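Local coordinates for protein glucanase (Klebsiella pneumoniae, PDB 5GY3) that probably hydrolyses internal beta-1,4-glucosidic linkages in cellulose and related beta-glucans, as a family 8 glycoside hydrolase, at residues 204-216 and 249-261. Numbering follows the deposited sequence.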
ATOM      1  N   MET A 204      11.883  -1.905 -18.613  1.00  7.96           N
ATOM      2  CA  MET A 204      11.011  -2.589 -17.665  1.00  8.10           C
ATOM      3  C   MET A 204      10.145  -3.639 -18.350  1.00 10.66           C
ATOM      4  O   MET A 204       9.750  -3.491 -19.513  1.00 11.03           O
ATOM      5  CB  MET A 204      10.113  -1.580 -16.928  1.00  6.63           C
ATOM      6  CG  MET A 204      10.903  -0.760 -15.949  1.00  9.07           C
ATOM      7  SD  MET A 204       9.926   0.446 -15.023  1.00 10.38           S
ATOM      8  CE  MET A 204       9.679   1.704 -16.289  1.00  8.73           C
ATOM      9  N   LEU A 205       9.842  -4.695 -17.602  1.00  6.59           N
ATOM     10  CA  LEU A 205       8.918  -5.742 -18.004  1.00  9.69           C
ATOM     11  C   LEU A 205       8.265  -6.271 -16.750  1.00  8.09           C
ATOM     12  O   LEU A 205       8.808  -6.101 -15.650  1.00  6.86           O
ATOM     13  CB  LEU A 205       9.631  -6.888 -18.728  1.00  9.89           C
ATOM     14  CG  LEU A 205      10.222  -6.527 -20.085  1.00 14.42           C
ATOM     15  CD1 LEU A 205      11.237  -7.540 -20.421  1.00 21.08           C
ATOM     16  CD2 LEU A 205       9.151  -6.481 -21.161  1.00 16.25           C
ATOM     17  N   PRO A 206       7.120  -6.941 -16.866  1.00  6.72           N
ATOM     18  CA  PRO A 206       6.609  -7.703 -15.720  1.00  7.53           C
ATOM     19  C   PRO A 206       7.682  -8.666 -15.222  1.00  9.92           C
ATOM     20  O   PRO A 206       8.394  -9.297 -16.015  1.00  9.50           O
ATOM     21  CB  PRO A 206       5.394  -8.444 -16.292  1.00  4.68           C
ATOM     22  CG  PRO A 206       4.952  -7.594 -17.463  1.00  8.01           C
ATOM     23  CD  PRO A 206       6.250  -7.059 -18.055  1.00  7.06           C
ATOM     24  N   ALA A 207       7.824  -8.756 -13.899  1.00  8.44           N
ATOM     25  CA  ALA A 207       8.914  -9.546 -13.340  1.00 12.06           C
ATOM     26  C   ALA A 207       8.720 -11.030 -13.649  1.00 12.02           C
ATOM     27  O   ALA A 207       7.596 -11.534 -13.709  1.00 12.33           O
ATOM     28  CB  ALA A 207       9.010  -9.325 -11.833  1.00  9.42           C
ATOM     29  N   LYS A 208       9.844 -11.737 -13.834  1.00 15.07           N
ATOM     30  CA  LYS A 208       9.783 -13.144 -14.243  1.00 19.32           C
ATOM     31  C   LYS A 208       9.124 -14.022 -13.192  1.00 15.09           C
ATOM     32  O   LYS A 208       8.480 -15.022 -13.532  1.00 18.17           O
ATOM     33  CB  LYS A 208      11.187 -13.708 -14.511  1.00 20.20           C
ATOM     34  CG  LYS A 208      12.062 -12.947 -15.467  1.00 32.64           C
ATOM     35  CD  LYS A 208      13.343 -13.734 -15.815  1.00 30.11           C
ATOM     36  CE  LYS A 208      13.838 -14.600 -14.655  1.00 31.86           C
ATOM     37  NZ  LYS A 208      14.428 -13.851 -13.493  1.00 31.98           N
ATOM     38  N   GLU A 209       9.282 -13.682 -11.922  1.00 14.14           N
ATOM     39  CA  GLU A 209       9.056 -14.643 -10.853  1.00 15.58           C
ATOM     40  C   GLU A 209       7.606 -14.727 -10.393  1.00 17.21           C
ATOM     41  O   GLU A 209       7.283 -15.611  -9.592  1.00 18.07           O
ATOM     42  CB  GLU A 209       9.965 -14.311  -9.667  1.00 14.26           C
ATOM     43  CG  GLU A 209      11.453 -14.438  -9.980  1.00 19.40           C
ATOM     44  CD  GLU A 209      12.100 -13.139 -10.449  1.00 23.00           C
ATOM     45  OE1 GLU A 209      11.412 -12.271 -11.030  1.00 19.34           O
ATOM     46  OE2 GLU A 209      13.317 -12.978 -10.230  1.00 28.03           O
ATOM     47  N   TRP A 210       6.730 -13.858 -10.882  1.00 12.88           N
ATOM     48  CA  TRP A 210       5.340 -13.799 -10.459  1.00 12.69           C
ATOM     49  C   TRP A 210       4.433 -13.845 -11.676  1.00 15.01           C
ATOM     50  O   TRP A 210       4.856 -13.503 -12.789  1.00 12.69           O
ATOM     51  CB  TRP A 210       5.039 -12.511  -9.675  1.00 13.22           C
ATOM     52  CG  TRP A 210       5.725 -12.350  -8.358  1.00 12.64           C
ATOM     53  CD1 TRP A 210       5.218 -12.658  -7.124  1.00 14.56           C
ATOM     54  CD2 TRP A 210       7.019 -11.785  -8.130  1.00 11.75           C
ATOM     55  NE1 TRP A 210       6.133 -12.337  -6.145  1.00 13.01           N
ATOM     56  CE2 TRP A 210       7.245 -11.800  -6.738  1.00 12.41           C
ATOM     57  CE3 TRP A 210       8.018 -11.279  -8.967  1.00 13.86           C
ATOM     58  CZ2 TRP A 210       8.420 -11.310  -6.167  1.00 13.06           C
ATOM     59  CZ3 TRP A 210       9.191 -10.804  -8.396  1.00 12.90           C
ATOM     60  CH2 TRP A 210       9.380 -10.828  -7.009  1.00 13.50           C
ATOM     61  N   PRO A 211       3.172 -14.237 -11.499  1.00 15.37           N
ATOM     62  CA  PRO A 211       2.194 -14.086 -12.583  1.00 14.76           C
ATOM     63  C   PRO A 211       2.118 -12.634 -13.019  1.00 12.02           C
ATOM     64  O   PRO A 211       1.958 -11.731 -12.180  1.00 10.91           O
ATOM     65  CB  PRO A 211       0.875 -14.549 -11.941  1.00 14.92           C
ATOM     66  CG  PRO A 211       1.307 -15.485 -10.839  1.00 14.65           C
ATOM     67  CD  PRO A 211       2.566 -14.843 -10.298  1.00 16.09           C
ATOM     68  N   PRO A 212       2.240 -12.371 -14.282  1.00 10.15           N
ATOM     69  CA  PRO A 212       2.325 -10.979 -14.759  1.00 10.70           C
ATOM     70  C   PRO A 212       0.947 -10.333 -14.845  1.00 10.05           C
ATOM     71  O   PRO A 212       0.493  -9.926 -15.909  1.00  8.69           O
ATOM     72  CB  PRO A 212       2.986 -11.147 -16.132  1.00 12.00           C
ATOM     73  CG  PRO A 212       2.431 -12.463 -16.621  1.00 10.67           C
ATOM     74  CD  PRO A 212       2.337 -13.345 -15.388  1.00 12.98           C
ATOM     75  N   ARG A 213       0.257 -10.285 -13.710  1.00  6.98           N
ATOM     76  CA  ARG A 213      -1.089  -9.748 -13.619  1.00  9.71           C
ATOM     77  C   ARG A 213      -1.068  -8.402 -12.918  1.00  8.60           C
ATOM     78  O   ARG A 213      -0.309  -8.208 -11.962  1.00  7.98           O
ATOM     79  CB  ARG A 213      -1.998 -10.690 -12.827  1.00  8.51           C
ATOM     80  CG  ARG A 213      -2.195 -12.051 -13.464  1.00  9.90           C
ATOM     81  CD  ARG A 213      -2.894 -12.983 -12.491  1.00 10.57           C
ATOM     82  NE  ARG A 213      -3.115 -14.292 -13.108  1.00 11.71           N
ATOM     83  CZ  ARG A 213      -3.767 -15.281 -12.513  1.00 11.68           C
ATOM     84  NH1 ARG A 213      -4.247 -15.098 -11.291  1.00 10.94           N
ATOM     85  NH2 ARG A 213      -3.931 -16.438 -13.138  1.00 14.11           N
ATOM     86  N   MET A 214      -1.886  -7.480 -13.425  1.00  7.18           N
ATOM     87  CA  MET A 214      -2.502  -6.427 -12.624  1.00  7.97           C
ATOM     88  C   MET A 214      -3.531  -7.110 -11.735  1.00  8.84           C
ATOM     89  O   MET A 214      -4.607  -7.487 -12.206  1.00  8.44           O
ATOM     90  CB  MET A 214      -3.172  -5.382 -13.518  1.00  7.81           C
ATOM     91  CG  MET A 214      -3.392  -4.027 -12.817  1.00  5.52           C
ATOM     92  SD  MET A 214      -4.564  -4.105 -11.489  1.00  6.11           S
ATOM     93  CE  MET A 214      -6.022  -4.636 -12.399  1.00 18.32           C
ATOM     94  N   SER A 215      -3.219  -7.274 -10.449  1.00  5.98           N
ATOM     95  CA  SER A 215      -4.172  -7.934  -9.557  1.00  7.74           C
ATOM     96  C   SER A 215      -4.174  -7.289  -8.174  1.00 10.53           C
ATOM     97  O   SER A 215      -4.354  -6.073  -8.066  1.00  8.73           O
ATOM     98  CB  SER A 215      -3.887  -9.443  -9.473  1.00 10.88           C
ATOM     99  OG  SER A 215      -2.639  -9.717  -8.877  1.00 24.82           O
ATOM    100  N   PHE A 216      -4.027  -8.072  -7.107  1.00  9.50           N
ATOM    101  CA  PHE A 216      -4.364  -7.540  -5.785  1.00 11.63           C
ATOM    102  C   PHE A 216      -3.350  -6.537  -5.245  1.00  8.91           C
ATOM    103  O   PHE A 216      -3.704  -5.755  -4.349  1.00  9.36           O
ATOM    104  CB  PHE A 216      -4.530  -8.684  -4.781  1.00 11.03           C
ATOM    105  CG  PHE A 216      -5.635  -9.628  -5.130  1.00 14.15           C
ATOM    106  CD1 PHE A 216      -6.957  -9.255  -4.951  1.00 14.85           C
ATOM    107  CD2 PHE A 216      -5.354 -10.883  -5.649  1.00 18.21           C
ATOM    108  CE1 PHE A 216      -7.987 -10.125  -5.266  1.00 20.34           C
ATOM    109  CE2 PHE A 216      -6.379 -11.762  -5.975  1.00 16.85           C
ATOM    110  CZ  PHE A 216      -7.696 -11.382  -5.785  1.00 17.93           C
ATOM    111  N   GLN A 249     -19.247  -5.793 -14.026  1.00 13.29           N
ATOM    112  CA  GLN A 249     -18.598  -6.863 -14.772  1.00 13.68           C
ATOM    113  C   GLN A 249     -17.180  -6.472 -15.160  1.00 11.87           C
ATOM    114  O   GLN A 249     -16.745  -6.682 -16.293  1.00 11.60           O
ATOM    115  CB  GLN A 249     -19.399  -7.236 -16.018  1.00 16.18           C
ATOM    116  CG  GLN A 249     -20.769  -7.819 -15.746  1.00 18.65           C
ATOM    117  CD  GLN A 249     -21.536  -8.062 -17.036  1.00 23.72           C
ATOM    118  OE1 GLN A 249     -22.428  -7.298 -17.394  1.00 31.56           O
ATOM    119  NE2 GLN A 249     -21.173  -9.117 -17.749  1.00 28.56           N
ATOM    120  N   THR A 250     -16.433  -5.906 -14.213  1.00 11.16           N
ATOM    121  CA  THR A 250     -15.042  -5.555 -14.443  1.00 10.60           C
ATOM    122  C   THR A 250     -14.152  -6.672 -13.936  1.00 10.01           C
ATOM    123  O   THR A 250     -14.259  -7.031 -12.755  1.00  8.80           O
ATOM    124  CB  THR A 250     -14.705  -4.262 -13.725  1.00  9.13           C
ATOM    125  OG1 THR A 250     -15.589  -3.231 -14.174  1.00 14.37           O
ATOM    126  CG2 THR A 250     -13.257  -3.855 -14.000  1.00 12.70           C
ATOM    127  N   PRO A 251     -13.275  -7.245 -14.766  1.00 10.34           N
ATOM    128  CA  PRO A 251     -12.450  -8.373 -14.310  1.00  9.63           C
ATOM    129  C   PRO A 251     -11.600  -7.996 -13.108  1.00 11.75           C
ATOM    130  O   PRO A 251     -11.082  -6.882 -13.015  1.00 10.12           O
ATOM    131  CB  PRO A 251     -11.587  -8.696 -15.533  1.00 10.13           C
ATOM    132  CG  PRO A 251     -12.413  -8.183 -16.710  1.00  9.92           C
ATOM    133  CD  PRO A 251     -13.073  -6.947 -16.196  1.00 10.45           C
ATOM    134  N   ALA A 252     -11.465  -8.947 -12.178  1.00  8.53           N
ATOM    135  CA  ALA A 252     -10.714  -8.681 -10.953  1.00 10.85           C
ATOM    136  C   ALA A 252      -9.213  -8.596 -11.193  1.00 10.65           C
ATOM    137  O   ALA A 252      -8.502  -8.022 -10.363  1.00  9.20           O
ATOM    138  CB  ALA A 252     -10.997  -9.761  -9.905  1.00 12.17           C
ATOM    139  N   TRP A 253      -8.711  -9.195 -12.274  1.00  9.16           N
ATOM    140  CA  TRP A 253      -7.322  -9.020 -12.667  1.00  9.01           C
ATOM    141  C   TRP A 253      -7.210  -9.109 -14.183  1.00  9.73           C
ATOM    142  O   TRP A 253      -8.119  -9.594 -14.865  1.00  9.63           O
ATOM    143  CB  TRP A 253      -6.384 -10.052 -12.009  1.00  8.51           C
ATOM    144  CG  TRP A 253      -6.780 -11.516 -12.140  1.00  9.09           C
ATOM    145  CD1 TRP A 253      -7.402 -12.283 -11.189  1.00  9.65           C
ATOM    146  CD2 TRP A 253      -6.544 -12.390 -13.261  1.00  9.24           C
ATOM    147  NE1 TRP A 253      -7.576 -13.571 -11.654  1.00 12.48           N
ATOM    148  CE2 TRP A 253      -7.058 -13.662 -12.919  1.00 10.76           C
ATOM    149  CE3 TRP A 253      -5.937 -12.226 -14.512  1.00  9.94           C
ATOM    150  CZ2 TRP A 253      -7.004 -14.750 -13.791  1.00 11.18           C
ATOM    151  CZ3 TRP A 253      -5.885 -13.313 -15.379  1.00 12.10           C
ATOM    152  CH2 TRP A 253      -6.410 -14.561 -15.009  1.00 12.86           C
ATOM    153  N   ILE A 254      -6.080  -8.631 -14.708  1.00  7.45           N
ATOM    154  CA  ILE A 254      -5.734  -8.851 -16.111  1.00  7.30           C
ATOM    155  C   ILE A 254      -4.266  -9.242 -16.207  1.00  8.16           C
ATOM    156  O   ILE A 254      -3.407  -8.672 -15.525  1.00  7.75           O
ATOM    157  CB  ILE A 254      -6.043  -7.612 -16.991  1.00  7.44           C
ATOM    158  CG1 ILE A 254      -5.521  -7.827 -18.416  1.00  9.52           C
ATOM    159  CG2 ILE A 254      -5.446  -6.332 -16.393  1.00  9.98           C
ATOM    160  CD1 ILE A 254      -6.040  -6.814 -19.418  1.00 12.42           C
ATOM    161  N   ASN A 255      -3.979 -10.258 -17.017  1.00  7.04           N
ATOM    162  CA  ASN A 255      -2.599 -10.586 -17.370  1.00  8.05           C
ATOM    163  C   ASN A 255      -2.140  -9.569 -18.410  1.00  8.66           C
ATOM    164  O   ASN A 255      -2.653  -9.545 -19.533  1.00  8.84           O
ATOM    165  CB  ASN A 255      -2.525 -12.016 -17.898  1.00 10.60           C
ATOM    166  CG  ASN A 255      -1.108 -12.453 -18.233  1.00  9.85           C
ATOM    167  OD1 ASN A 255      -0.341 -11.730 -18.879  1.00 10.38           O
ATOM    168  ND2 ASN A 255      -0.758 -13.657 -17.802  1.00 12.82           N
ATOM    169  N   VAL A 256      -1.192  -8.701 -18.042  1.00 11.33           N
ATOM    170  CA  VAL A 256      -0.857  -7.591 -18.938  1.00 10.05           C
ATOM    171  C   VAL A 256       0.053  -8.035 -20.069  1.00 12.13           C
ATOM    172  O   VAL A 256       0.241  -7.281 -21.032  1.00 13.61           O
ATOM    173  CB  VAL A 256      -0.225  -6.407 -18.177  1.00  8.57           C
ATOM    174  CG1 VAL A 256      -1.202  -5.870 -17.114  1.00  6.88           C
ATOM    175  CG2 VAL A 256       1.095  -6.809 -17.546  1.00  9.26           C
ATOM    176  N   SER A 257       0.589  -9.255 -20.000  1.00 11.21           N
ATOM    177  CA  SER A 257       1.422  -9.785 -21.073  1.00 12.55           C
ATOM    178  C   SER A 257       0.599 -10.488 -22.144  1.00 17.75           C
ATOM    179  O   SER A 257       0.897 -10.358 -23.335  1.00 17.44           O
ATOM    180  CB  SER A 257       2.465 -10.748 -20.510  1.00 15.59           C
ATOM    181  OG  SER A 257       3.503 -10.023 -19.876  1.00 20.60           O
ATOM    182  N   THR A 258      -0.434 -11.226 -21.741  1.00 13.39           N
ATOM    183  CA  THR A 258      -1.257 -11.987 -22.672  1.00 14.06           C
ATOM    184  C   THR A 258      -2.627 -11.374 -22.910  1.00 17.37           C
ATOM    185  O   THR A 258      -3.327 -11.817 -23.831  1.00 14.70           O
ATOM    186  CB  THR A 258      -1.462 -13.420 -22.167  1.00 14.89           C
ATOM    187  OG1 THR A 258      -2.315 -13.391 -21.010  1.00 14.22           O
ATOM    188  CG2 THR A 258      -0.131 -14.055 -21.819  1.00 14.23           C
ATOM    189  N   ASN A 259      -3.045 -10.417 -22.079  1.00 10.79           N
ATOM    190  CA  ASN A 259      -4.354  -9.759 -22.099  1.00 11.66           C
ATOM    191  C   ASN A 259      -5.481 -10.657 -21.605  1.00 12.43           C
ATOM    192  O   ASN A 259      -6.645 -10.239 -21.621  1.00 13.00           O
ATOM    193  CB  ASN A 259      -4.681  -9.197 -23.485  1.00 14.56           C
ATOM    194  CG  ASN A 259      -3.616  -8.226 -23.961  1.00 17.81           C
ATOM    195  OD1 ASN A 259      -3.247  -7.299 -23.235  1.00 12.78           O
ATOM    196  ND2 ASN A 259      -3.079  -8.463 -25.158  1.00 18.24           N
ATOM    197  N   GLU A 260      -5.172 -11.870 -21.149  1.00 11.99           N
ATOM    198  CA  GLU A 260      -6.187 -12.686 -20.493  1.00 15.18           C
ATOM    199  C   GLU A 260      -6.718 -11.971 -19.253  1.00 12.07           C
ATOM    200  O   GLU A 260      -5.951 -11.378 -18.493  1.00 11.78           O
ATOM    201  CB  GLU A 260      -5.600 -14.045 -20.099  1.00 16.20           C
ATOM    202  CG  GLU A 260      -6.589 -14.947 -19.367  1.00 18.84           C
ATOM    203  CD  GLU A 260      -5.943 -16.183 -18.755  1.00 29.06           C
ATOM    204  OE1 GLU A 260      -4.697 -16.253 -18.693  1.00 32.57           O
ATOM    205  OE2 GLU A 260      -6.690 -17.081 -18.312  1.00 25.76           O
ATOM    206  N   VAL A 261      -8.033 -12.041 -19.036  1.00  8.64           N
ATOM    207  CA  VAL A 261      -8.643 -11.399 -17.876  1.00  7.81           C
ATOM    208  C   VAL A 261      -9.261 -12.453 -16.964  1.00 10.29           C
ATOM    209  O   VAL A 261      -9.557 -13.586 -17.372  1.00  7.74           O
ATOM    210  CB  VAL A 261      -9.713 -10.348 -18.250  1.00  9.99           C
ATOM    211  CG1 VAL A 261      -9.120  -9.245 -19.086  1.00 11.16           C
ATOM    212  CG2 VAL A 261     -10.894 -11.011 -18.964  1.00 13.32           C
TER
HETATM  213  O   HOH W   1      -2.367 -15.281 -16.000  1.00 17.42           O
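R213 and M214 pair with N255 and I254 as a two-residue antiparallel ribbon: R213–N255 is the non-hydrogen-bonded pair, M214–I254 the hydrogen-bonded one, with M214 N to I254 O at 2.9 Å and I254 N to M214 O at 3.1 Å. A third backbone bond, V256 N to P212 O at 3.0 Å, flanks R213–N255 on the other side; P212 centres an inverse gamma turn. On the R213 side, the guanidinium lies flat over the W253 indole, the planes 4° apart, with CZ 3.6 Å from the centroid of the six-membered ring and 16° off its normal, so stacking and cation-pi interaction coincide. R213 runs extended from CG to NE, which lays CD over the same ring face as a CH-pi donor. Water 1, in the guanidinium plane at its edge, accepts from R213 NE and N255 ND2, tying them together. With CG anti to the backbone N (chi1 -178°), the N255 amide lies beside P212, ND2 3.6 Å from P212 CG; OD1 accepts from S257 N in the carbonyl plane, an Asx turn, and from T258 N above it, an Asx motif. On the other side, M214 CB meets I254 CG2 at 3.8 Å, and both side chains reach W241 of helix 236-243. The ribbon joins two loops of the (alpha/alpha)6 barrel of family 8, its apolar side on that helix, and the indole's pi face probably stabilises the arginine's charge.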